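Local coordinates for protein blue-light receptor of the BLUF-family (Rhodobacter sphaeroides, PDB 2BYC) that probably acts as a blue-light photoreceptor, sensing light through a bound flavin, here flavin mononucleotide, held in a BLUF domain, at residues Thr40-Asn46 against Ser94-Arg100; Thr53-Arg58 against Pro84-Phe90. One frame throughout, in Å; residues are numbered along the deposited sequence.

Contact 1. Residues Thr40-Asn46 against Ser94-Arg100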
loop_
_atom_site.group_PDB
_atom_site.type_symbol
_atom_site.label_atom_id
_atom_site.label_comp_id
_atom_site.label_asym_id
_atom_site.label_seq_id
_atom_site.Cartn_x
_atom_site.Cartn_y
_atom_site.Cartn_z
ATOM N N THR A 40 -2.734 -5.751 6.543
ATOM C CA THR A 40 -1.532 -6.143 5.845
ATOM C C THR A 40 -1.531 -5.426 4.533
ATOM O O THR A 40 -2.555 -4.947 4.121
ATOM C CB THR A 40 -1.508 -7.694 5.588
ATOM O OG1 THR A 40 -2.708 -8.116 4.894
ATOM C CG2 THR A 40 -1.294 -8.413 6.866
ATOM N N GLY A 41 -0.375 -5.277 3.899
ATOM C CA GLY A 41 -0.389 -4.589 2.626
ATOM C C GLY A 41 0.993 -4.076 2.232
ATOM O O GLY A 41 2.027 -4.459 2.868
ATOM N N ILE A 42 1.002 -3.207 1.242
ATOM C CA ILE A 42 2.236 -2.764 0.642
ATOM C C ILE A 42 2.110 -1.245 0.367
ATOM O O ILE A 42 1.040 -0.754 0.077
ATOM C CB ILE A 42 2.587 -3.569 -0.691
ATOM C CG1 ILE A 42 1.349 -3.643 -1.625
ATOM C CG2 ILE A 42 3.016 -4.975 -0.429
ATOM C CD1 ILE A 42 1.628 -3.689 -3.163
ATOM N N LEU A 43 3.229 -0.546 0.461
ATOM C CA LEU A 43 3.304 0.841 0.124
ATOM C C LEU A 43 4.336 1.054 -0.932
ATOM O O LEU A 43 5.504 0.655 -0.788
ATOM C CB LEU A 43 3.740 1.532 1.345
ATOM C CG LEU A 43 3.999 3.044 1.399
ATOM C CD1 LEU A 43 2.770 3.817 0.990
ATOM C CD2 LEU A 43 4.544 3.451 2.760
ATOM N N LEU A 44 3.938 1.671 -2.026
ATOM C CA LEU A 44 4.861 1.860 -3.128
ATOM C C LEU A 44 5.234 3.317 -3.039
ATOM O O LEU A 44 4.368 4.131 -2.897
ATOM C CB LEU A 44 4.223 1.502 -4.506
ATOM C CG LEU A 44 3.692 0.073 -4.671
ATOM C CD1 LEU A 44 2.459 -0.198 -3.939
ATOM C CD2 LEU A 44 3.278 -0.109 -6.043
ATOM N N TYR A 45 6.513 3.617 -3.196
ATOM C CA TYR A 45 6.976 4.959 -3.079
ATOM C C TYR A 45 7.973 5.181 -4.242
ATOM O O TYR A 45 8.890 4.400 -4.369
ATOM C CB TYR A 45 7.567 5.195 -1.713
ATOM C CG TYR A 45 8.410 6.452 -1.681
ATOM C CD1 TYR A 45 7.828 7.720 -1.675
ATOM C CD2 TYR A 45 9.801 6.347 -1.704
ATOM C CE1 TYR A 45 8.629 8.879 -1.676
ATOM C CE2 TYR A 45 10.587 7.458 -1.700
ATOM C CZ TYR A 45 10.021 8.698 -1.709
ATOM O OH TYR A 45 10.908 9.771 -1.722
ATOM N N ASN A 46 7.778 6.204 -5.093
ATOM C CA ASN A 46 8.689 6.387 -6.285
ATOM C C ASN A 46 9.299 7.740 -6.224
ATOM O O ASN A 46 9.964 8.155 -7.168
ATOM C CB ASN A 46 7.907 6.274 -7.596
ATOM C CG ASN A 46 6.891 7.415 -7.789
ATOM O OD1 ASN A 46 6.274 7.543 -8.815
ATOM N ND2 ASN A 46 6.720 8.199 -6.810
ATOM N N SER A 94 2.612 -6.727 7.318
ATOM C CA SER A 94 1.951 -5.648 7.990
ATOM C C SER A 94 1.945 -4.365 7.133
ATOM O O SER A 94 0.919 -3.760 6.999
ATOM C CB SER A 94 2.687 -5.427 9.318
ATOM O OG SER A 94 1.959 -4.572 10.163
ATOM N N MET A 95 3.103 -4.008 6.570
ATOM C CA MET A 95 3.245 -2.973 5.517
ATOM C C MET A 95 4.623 -3.317 4.967
ATOM O O MET A 95 5.547 -3.437 5.700
ATOM C CB MET A 95 3.122 -1.556 6.109
ATOM C CG MET A 95 2.832 -0.398 5.120
ATOM S SD MET A 95 1.924 -1.034 3.740
ATOM C CE MET A 95 0.320 -1.471 4.476
ATOM N N ARG A 96 4.731 -3.621 3.696
ATOM C CA ARG A 96 6.068 -3.780 3.121
ATOM C C ARG A 96 6.262 -2.499 2.292
ATOM O O ARG A 96 5.321 -2.085 1.606
ATOM C CB ARG A 96 6.173 -4.996 2.228
ATOM C CG ARG A 96 7.668 -5.298 1.938
ATOM C CD ARG A 96 7.752 -6.404 0.998
ATOM N NE ARG A 96 9.108 -6.769 0.585
ATOM C CZ ARG A 96 9.977 -6.005 -0.091
ATOM N NH1 ARG A 96 9.704 -4.734 -0.381
ATOM N NH2 ARG A 96 11.165 -6.516 -0.450
ATOM N N ILE A 97 7.381 -1.811 2.405
ATOM C CA ILE A 97 7.549 -0.617 1.551
ATOM C C ILE A 97 8.261 -1.158 0.330
ATOM O O ILE A 97 9.140 -2.053 0.442
ATOM C CB ILE A 97 8.339 0.499 2.191
ATOM C CG1 ILE A 97 8.379 1.658 1.208
ATOM C CG2 ILE A 97 9.696 0.059 2.643
ATOM C CD1 ILE A 97 8.891 2.927 1.731
ATOM N N VAL A 98 7.846 -0.646 -0.822
ATOM C CA VAL A 98 8.453 -0.980 -2.082
ATOM C C VAL A 98 8.936 0.366 -2.683
ATOM O O VAL A 98 8.146 1.137 -3.193
ATOM C CB VAL A 98 7.487 -1.677 -3.050
ATOM C CG1 VAL A 98 8.220 -1.956 -4.306
ATOM C CG2 VAL A 98 7.020 -3.027 -2.491
ATOM N N SER A 99 10.220 0.647 -2.592
ATOM C CA SER A 99 10.737 1.971 -2.995
ATOM C C SER A 99 11.091 2.051 -4.472
ATOM O O SER A 99 10.782 1.186 -5.223
ATOM C CB SER A 99 11.963 2.329 -2.140
ATOM O OG SER A 99 12.957 1.390 -2.523
ATOM N N ARG A 100 11.688 3.168 -4.878
ATOM C CA ARG A 100 11.968 3.419 -6.300
ATOM C C ARG A 100 12.744 2.289 -6.956
ATOM O O ARG A 100 12.274 1.738 -7.935
ATOM C CB ARG A 100 12.772 4.712 -6.452
ATOM C CG ARG A 100 12.645 5.457 -7.783
ATOM C CD ARG A 100 13.398 6.784 -7.677
ATOM N NE ARG A 100 12.832 7.548 -6.543
ATOM C CZ ARG A 100 13.465 7.877 -5.410
ATOM N NH1 ARG A 100 14.753 7.591 -5.218
ATOM N NH2 ARG A 100 12.820 8.543 -4.467
#

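Contact 2. Residues Thr53-Arg58 against Pro84-Phe90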
loop_
_atom_site.group_PDB
_atom_site.type_symbol
_atom_site.label_atom_id
_atom_site.label_comp_id
_atom_site.label_asym_id
_atom_site.label_seq_id
_atom_site.Cartn_x
_atom_site.Cartn_y
_atom_site.Cartn_z
ATOM N N THR A 53 -1.739 -0.212 -0.732
ATOM C CA THR A 53 -2.782 -1.226 -0.676
ATOM C C THR A 53 -2.834 -1.737 0.738
ATOM O O THR A 53 -1.789 -2.158 1.245
ATOM C CB THR A 53 -2.388 -2.391 -1.519
ATOM O OG1 THR A 53 -2.429 -1.987 -2.895
ATOM C CG2 THR A 53 -3.380 -3.562 -1.303
ATOM N N ILE A 54 -3.997 -1.682 1.378
ATOM C CA ILE A 54 -4.126 -2.261 2.739
ATOM C C ILE A 54 -5.257 -3.190 2.684
ATOM O O ILE A 54 -6.234 -2.939 1.947
ATOM C CB ILE A 54 -4.507 -1.173 3.790
ATOM C CG1 ILE A 54 -5.736 -0.408 3.294
ATOM C CG2 ILE A 54 -3.299 -0.266 4.112
ATOM C CD1 ILE A 54 -6.205 0.696 4.161
ATOM N N GLU A 55 -5.140 -4.300 3.393
ATOM C CA GLU A 55 -6.209 -5.315 3.284
ATOM C C GLU A 55 -6.439 -5.809 4.694
ATOM O O GLU A 55 -5.551 -5.838 5.499
ATOM C CB GLU A 55 -5.831 -6.449 2.392
ATOM C CG GLU A 55 -4.512 -7.028 2.721
ATOM C CD GLU A 55 -4.007 -7.937 1.630
ATOM O OE1 GLU A 55 -4.582 -7.917 0.542
ATOM O OE2 GLU A 55 -3.040 -8.674 1.878
ATOM N N GLY A 56 -7.667 -6.089 5.006
ATOM C CA GLY A 56 -8.026 -6.491 6.354
ATOM C C GLY A 56 -9.522 -6.350 6.523
ATOM O O GLY A 56 -10.197 -6.154 5.576
ATOM N N PRO A 57 -10.041 -6.478 7.747
ATOM C CA PRO A 57 -11.486 -6.269 8.046
ATOM C C PRO A 57 -12.031 -4.905 7.484
ATOM O O PRO A 57 -11.429 -3.818 7.707
ATOM C CB PRO A 57 -11.556 -6.266 9.579
ATOM C CG PRO A 57 -10.185 -6.884 10.102
ATOM C CD PRO A 57 -9.212 -6.948 8.897
ATOM N N ARG A 58 -13.219 -4.914 6.881
ATOM C CA ARG A 58 -13.741 -3.662 6.261
ATOM C C ARG A 58 -13.629 -2.474 7.238
ATOM O O ARG A 58 -13.213 -1.338 6.849
ATOM C CB ARG A 58 -15.203 -3.820 5.796
ATOM C CG ARG A 58 -15.792 -2.494 5.295
ATOM C CD ARG A 58 -16.455 -2.664 3.860
ATOM N NE ARG A 58 -17.198 -3.847 3.982
ATOM C CZ ARG A 58 -17.473 -4.774 3.098
ATOM N NH1 ARG A 58 -17.171 -4.715 1.810
ATOM N NH2 ARG A 58 -18.099 -5.815 3.596
ATOM N N PRO A 84 -14.021 -6.223 -1.927
ATOM C CA PRO A 84 -14.066 -7.377 -1.074
ATOM C C PRO A 84 -13.140 -8.445 -1.590
ATOM O O PRO A 84 -12.969 -8.609 -2.824
ATOM C CB PRO A 84 -15.486 -7.881 -1.261
ATOM C CG PRO A 84 -16.284 -6.694 -1.583
ATOM C CD PRO A 84 -15.354 -5.832 -2.411
ATOM N N ILE A 85 -12.543 -9.183 -0.668
ATOM C CA ILE A 85 -11.658 -10.263 -1.055
ATOM C C ILE A 85 -11.822 -11.526 -0.236
ATOM O O ILE A 85 -12.092 -11.443 0.907
ATOM C CB ILE A 85 -10.177 -9.822 -0.960
ATOM C CG1 ILE A 85 -9.850 -9.166 0.409
ATOM C CG2 ILE A 85 -9.848 -8.979 -2.172
ATOM C CD1 ILE A 85 -8.290 -8.998 0.677
ATOM N N THR A 86 -11.520 -12.674 -0.849
ATOM C CA THR A 86 -11.548 -14.048 -0.263
ATOM C C THR A 86 -10.351 -14.227 0.668
ATOM O O THR A 86 -10.487 -14.658 1.832
ATOM C CB THR A 86 -11.509 -15.105 -1.454
ATOM O OG1 THR A 86 -12.794 -15.147 -2.098
ATOM C CG2 THR A 86 -11.112 -16.537 -1.022
ATOM N N ALA A 87 -9.179 -13.825 0.180
ATOM C CA ALA A 87 -7.937 -14.113 0.905
ATOM C C ALA A 87 -7.054 -12.938 0.753
ATOM O O ALA A 87 -7.101 -12.340 -0.269
ATOM C CB ALA A 87 -7.289 -15.285 0.262
ATOM N N ARG A 88 -6.248 -12.610 1.755
ATOM C CA ARG A 88 -5.147 -11.633 1.583
ATOM C C ARG A 88 -4.191 -11.898 0.412
ATOM O O ARG A 88 -3.801 -13.035 0.110
ATOM C CB ARG A 88 -4.345 -11.510 2.888
ATOM C CG ARG A 88 -5.151 -11.040 4.062
ATOM C CD ARG A 88 -4.294 -10.912 5.276
ATOM N NE ARG A 88 -5.166 -10.698 6.414
ATOM C CZ ARG A 88 -5.413 -9.524 6.963
ATOM N NH1 ARG A 88 -4.848 -8.431 6.483
ATOM N NH2 ARG A 88 -6.201 -9.449 7.996
ATOM N N ARG A 89 -3.782 -10.818 -0.237
ATOM C CA ARG A 89 -2.740 -10.862 -1.272
ATOM C C ARG A 89 -1.331 -10.775 -0.638
ATOM O O ARG A 89 -0.405 -11.361 -1.160
ATOM C CB ARG A 89 -2.987 -9.723 -2.273
ATOM C CG ARG A 89 -4.497 -9.504 -2.601
ATOM C CD ARG A 89 -4.884 -8.006 -3.081
ATOM N NE ARG A 89 -6.204 -7.976 -3.809
ATOM C CZ ARG A 89 -6.353 -8.495 -5.016
ATOM N NH1 ARG A 89 -5.284 -9.045 -5.615
ATOM N NH2 ARG A 89 -7.546 -8.501 -5.623
ATOM N N PHE A 90 -1.173 -10.030 0.462
ATOM C CA PHE A 90 0.110 -9.861 1.145
ATOM C C PHE A 90 -0.001 -10.247 2.611
ATOM O O PHE A 90 0.270 -9.442 3.496
ATOM C CB PHE A 90 0.609 -8.379 1.042
ATOM C CG PHE A 90 0.430 -7.827 -0.308
ATOM C CD1 PHE A 90 -0.745 -7.123 -0.631
ATOM C CD2 PHE A 90 1.343 -8.170 -1.342
ATOM C CE1 PHE A 90 -0.984 -6.641 -1.921
ATOM C CE2 PHE A 90 1.114 -7.722 -2.662
ATOM C CZ PHE A 90 -0.055 -6.944 -2.940
#

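Contact 1. Residues Thr40-Asn46 against Ser94-Arg100
Met95 folds its thioether back over the strand 40-45: CG stands anti to the backbone N (chi1 -163°), and bends at chi2 and chi3 then bring SD to 3.4 Å from Ile42 C and CE to 3.5 Å from Gly41 C. Gly41 has no CB, and one built there would sit tight against that methyl. The same side chain touches the flavin mononucleotide and Gln52 of its pocket. This is the parallel pairing of 40-45 with 96-98 in the BLUF sheet, and Met95, just ahead of strand 96-98, lies beside the flavin. Main-chain bonds alternate along it, from Arg96 N to Gly41 O through to Tyr45 N to Val98 O. Leu43 and Ile97 share the face turned to helix 19-37, their CD2 and CD1 methyls 4.5 Å apart. On the other face Ile42 CG2 meets Arg96 CB at 4.1 Å, while the arginine's extended chain leads away to a salt bridge with Glu102. At the far end of the pairing, the Arg100 side chain lies alongside that of Tyr45, guanidinium and ring planes 66° apart, with Arg100 NH2 3.6 Å from Tyr45 OH. Arg100 NE bonds Asn46 O at 3.0 Å, coming from above the carbonyl plane although the oxygen lies in the guanidinium plane.

Contact 2. Residues Thr53-Arg58 against Pro84-Phe90
Glu55 OE2 takes the N-H of Phe90 on its syn lone pair at 2.7 Å, and Thr40 OG1 also hydrogen-bonds this oxygen. The other carboxylate oxygen, OE1, accepts Arg89 N at 3.1 Å, again on the syn side but 25° out of the carboxylate plane. Two successive backbone N-H groups thus fix the rotation of the carboxylate. CG of Glu55 sits between its backbone N and carbonyl carbon (chi1 50°), and the chain runs extended from there into the bend of 84-90. Aliphatic groups flank the acid: Arg88 CB comes within 3.3 Å of Glu55 OE2, and Ile85 CD1 lies 3.9 Å from Glu55 CB. With an alanine in place of Glu55, the N-H groups of Arg89 and Phe90 would probably lose their acceptors and the loop would be less firmly held to the strand. Arg88 crosses the glutamate obliquely, guanidinium and carboxylate planes 78° apart; its NH1 makes a weak bond to Glu55 O but is held more firmly by Thr40 OG1, and NH2 reaches Gly38 O. Farther in, Phe90 CE1 meets Thr53 CG2 at 4.0 Å, the two side chains at about a right angle. What results is a buried acid gripping main-chain N-H groups, tying the loop that follows strand 77-84 to strand 49-55 in the BLUF domain.

Overall arrangement
Strands 40-45 and 49-55 follow each other in the chain and lie antiparallel as neighbours in one mixed sheet, so the two contacts, centres about 15 Å apart, are built on adjoining strands. In sequence, both segments of contact 2 fall between those of contact 1. Thr40 links them directly: its O lies 2.8 Å from Glu55 N, and its CB packs 3.3 Å from Phe90 O. Ile42 and Phe90 also pack together, close to helix 120-131. Contact 1 reaches the flavin through Met95; contact 2, farther from the chain centre, fastens the loop leading back towards strand 96-98. The strand pair beside the flavin and this loop are therefore joined through direct contacts of Thr40 and Ile42 with residues of contact 2.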